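Local coordinates for protein eukaryotic translation initiation factor 5A-2 (Arabidopsis thaliana, PDB 3HKS) that promotes translation elongation and termination by binding between the exit and peptidyl sites of stalled ribosomes, as needed for polyproline-containing peptides, at residues 129-132 with 133-137; 81-84 with 85-88. All coordinates share one frame; numbering follows the deposited sequence.

Contacts 1 and 2 sit on opposite sides of the chain's centre, with their own centres 43 Å apart and nearest atoms about 29 Å apart, so they do not touch. Contact 2 (81-84 with 85-88) comes first in sequence and belongs to the SH3-like N-terminal part, where a beta turn passes the chain from strand 77-83 to strand 87-103. Contact 1 (129-132 with 133-137) lies on helix 128-139, in the OB-fold part of eIF-5A. Strand 87-103 relates the two: its beginning leaves the turn of contact 2, and farther along Leu100 and Ile103 receive Met134 of contact 1.

Contact 1: 129-132 with 133-137; sequences GLTA and QMRLG
Four successive i to i+4 backbone bonds join residues 129-132 to 133-137, which makes them one continuous stretch of alpha helix. Gly129 O accepts from Gln133 N at 3.0 Å, Leu130 O takes Met134 N, Thr131 O takes Arg135 N at 2.9 Å with an N-H...O angle of 169°, and Ala132 O takes Leu136 N.

The Gln133 side chain folds back along the helix. With CG beside the backbone N (chi1 -76°), the extended chain is laid along the preceding turn, and the amide rotation (chi3 78°) points NE2 at Gly129 O for a second, weak bond of 3.3 Å. The same nitrogen meets Leu130 CD1 at 3.7 Å. Arg135, one turn on from Thr131, passes it in a loose contact, CD to CG2 at 4.1 Å. Met134 CG rests against Leu130 O at 3.3 Å, and the Met134 side chain packs inward on Leu100, Ile103, Ile157 and Val160 of the strands and on Leu124 of a loop. Thr131 OG1 is hydrogen-bonded to Pro125 O, near the helix start.

Gly129 O thus serves two donors of one residue, a main-chain N-H and a weaker amide, on the exposed flank of a helix whose buried Met134 packs on the OB-fold strands.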
# COMPACT_ATOMS: atom_id res chain seq x y z
N GLY A 129 13.09 -8.43 -10.29
CA GLY A 129 13.22 -9.64 -9.48
C GLY A 129 11.88 -10.32 -9.24
O GLY A 129 11.76 -11.55 -9.37
N LEU A 130 10.88 -9.50 -8.90
CA LEU A 130 9.52 -9.95 -8.67
C LEU A 130 8.91 -10.52 -9.95
O LEU A 130 8.27 -11.55 -9.91
CB LEU A 130 8.66 -8.80 -8.13
CG LEU A 130 8.28 -8.72 -6.64
CD1 LEU A 130 9.24 -9.44 -5.68
CD2 LEU A 130 8.05 -7.25 -6.21
N THR A 131 9.14 -9.85 -11.07
CA THR A 131 8.63 -10.28 -12.37
C THR A 131 9.26 -11.59 -12.84
O THR A 131 8.55 -12.47 -13.32
CB THR A 131 8.76 -9.14 -13.42
OG1 THR A 131 7.72 -8.19 -13.19
CG2 THR A 131 8.63 -9.66 -14.87
N ALA A 132 10.57 -11.72 -12.69
CA ALA A 132 11.25 -12.97 -13.04
C ALA A 132 10.76 -14.12 -12.17
O ALA A 132 10.58 -15.23 -12.67
CB ALA A 132 12.76 -12.81 -12.92
N GLN A 133 10.54 -13.87 -10.88
CA GLN A 133 9.99 -14.89 -9.98
C GLN A 133 8.61 -15.38 -10.44
O GLN A 133 8.35 -16.59 -10.42
CB GLN A 133 9.87 -14.36 -8.54
CG GLN A 133 11.17 -14.28 -7.79
CD GLN A 133 10.98 -13.75 -6.40
OE1 GLN A 133 10.53 -14.47 -5.50
NE2 GLN A 133 11.31 -12.49 -6.19
N MET A 134 7.76 -14.44 -10.83
CA MET A 134 6.40 -14.75 -11.30
C MET A 134 6.42 -15.53 -12.60
O MET A 134 5.76 -16.56 -12.70
CB MET A 134 5.56 -13.47 -11.47
CG MET A 134 5.25 -12.80 -10.15
SD MET A 134 4.38 -11.24 -10.31
CE MET A 134 2.84 -11.79 -11.01
N ARG A 135 7.19 -15.04 -13.58
CA ARG A 135 7.28 -15.65 -14.90
C ARG A 135 7.90 -17.04 -14.85
O ARG A 135 7.40 -17.96 -15.49
CB ARG A 135 8.06 -14.76 -15.88
CG ARG A 135 7.36 -13.45 -16.28
CD ARG A 135 8.12 -12.76 -17.43
NE ARG A 135 8.02 -13.58 -18.65
CZ ARG A 135 8.99 -13.74 -19.55
NH1 ARG A 135 10.17 -13.14 -19.42
NH2 ARG A 135 8.77 -14.52 -20.61
N LEU A 136 8.99 -17.17 -14.09
CA LEU A 136 9.67 -18.46 -13.93
C LEU A 136 8.78 -19.47 -13.20
O LEU A 136 8.66 -20.59 -13.65
CB LEU A 136 10.99 -18.31 -13.17
CG LEU A 136 11.82 -19.57 -12.90
CD1 LEU A 136 12.35 -20.16 -14.21
CD2 LEU A 136 12.98 -19.24 -11.96
N GLY A 137 8.19 -19.06 -12.08
CA GLY A 137 7.29 -19.92 -11.31
C GLY A 137 6.10 -20.40 -12.13
O GLY A 137 5.72 -21.55 -12.05

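Contact 2: 81-84 with 85-88; sequences IVPS and SHNC
Val82, the first residue of 81-84 to touch the segment that follows the turn, directs its side chain at it. CG1, anti to the backbone N, reaches His86 CB at 4.0 Å, and CG2 meets Cys88 SG at 4.1 Å. Val82 and Cys88 both also pack on Phe67 and Ala31, so this apolar patch faces into the SH3-like part of the fold.

Pro83 begins a type I beta turn that ends at His86. Its carbonyl oxygen receives His86 N at 3.0 Å with an N-H...O angle of 154°; the donor stands well above the carbonyl plane. The pyrrolidine ring covers one face of the imidazole in a CH-pi contact: Pro83 CG is 3.9 Å from the centroid of the His86 ring and only 6° off its normal, while Pro83 CB lies 3.8 Å from His86 ND1. A chi1 of -78° sets His86 CG beside its own backbone N, which brings the imidazole face against the proline ring.

Ser84 occupies the second position of the turn. Its hydroxyl is hydrogen-bonded to Ala63 O, and its backbone pairs with Ala63 and Gly32, tying the corner to two other parts of the chain.

Within the two segments, the turn that carries the chain from strand 77-83 into strand 87-103 is therefore held by one main-chain bond and by the CH-pi contact of Pro83 with the His86 face at the surface; the bonds of Ser84, and a backbone bond of His86 to Ala31, tie it to the rest of the fold. The Val82-Cys88 contact is turned to the interior and contributes dispersion but no polar bond.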
# COMPACT_ATOMS: atom_id res chain seq x y z
N ILE A 81 1.39 20.07 8.46
CA ILE A 81 1.16 20.54 9.83
C ILE A 81 -0.35 20.68 10.00
O ILE A 81 -1.00 21.39 9.22
CB ILE A 81 1.88 21.87 10.13
CG1 ILE A 81 3.41 21.72 10.01
CG2 ILE A 81 1.53 22.35 11.56
CD1 ILE A 81 4.17 23.05 10.02
N VAL A 82 -0.88 20.00 11.02
CA VAL A 82 -2.32 19.91 11.26
C VAL A 82 -2.62 20.22 12.74
O VAL A 82 -1.97 19.67 13.62
CB VAL A 82 -2.89 18.48 10.90
CG1 VAL A 82 -4.41 18.49 10.83
CG2 VAL A 82 -2.33 17.97 9.54
N PRO A 83 -3.63 21.07 13.01
CA PRO A 83 -4.08 21.21 14.40
C PRO A 83 -4.49 19.86 14.92
O PRO A 83 -5.14 19.10 14.20
CB PRO A 83 -5.32 22.10 14.27
CG PRO A 83 -5.10 22.86 13.03
CD PRO A 83 -4.43 21.90 12.09
N SER A 84 -4.11 19.55 16.16
CA SER A 84 -4.37 18.23 16.74
C SER A 84 -5.85 17.87 16.75
O SER A 84 -6.21 16.68 16.75
CB SER A 84 -3.78 18.10 18.15
OG SER A 84 -4.22 19.15 18.99
N SER A 85 -6.70 18.91 16.74
CA SER A 85 -8.15 18.76 16.89
C SER A 85 -8.87 18.66 15.54
O SER A 85 -10.06 18.36 15.51
CB SER A 85 -8.74 19.91 17.72
OG SER A 85 -8.74 21.13 16.98
N HIS A 86 -8.16 18.91 14.44
CA HIS A 86 -8.72 18.74 13.10
C HIS A 86 -8.53 17.29 12.65
O HIS A 86 -7.60 16.61 13.10
CB HIS A 86 -8.04 19.67 12.06
CG HIS A 86 -8.49 21.10 12.10
ND1 HIS A 86 -8.98 21.71 13.24
CD2 HIS A 86 -8.48 22.05 11.14
CE1 HIS A 86 -9.26 22.98 12.98
NE2 HIS A 86 -8.97 23.21 11.71
N ASN A 87 -9.40 16.81 11.76
CA ASN A 87 -9.25 15.47 11.19
C ASN A 87 -8.21 15.44 10.10
O ASN A 87 -8.12 16.36 9.29
CB ASN A 87 -10.56 14.95 10.58
CG ASN A 87 -11.61 14.71 11.59
OD1 ASN A 87 -11.33 14.33 12.71
ND2 ASN A 87 -12.85 14.94 11.20
N CYS A 88 -7.44 14.37 10.09
CA CYS A 88 -6.71 13.97 8.90
C CYS A 88 -7.60 13.01 8.13
O CYS A 88 -8.52 12.43 8.70
CB CYS A 88 -5.41 13.27 9.30
SG CYS A 88 -4.24 14.39 10.05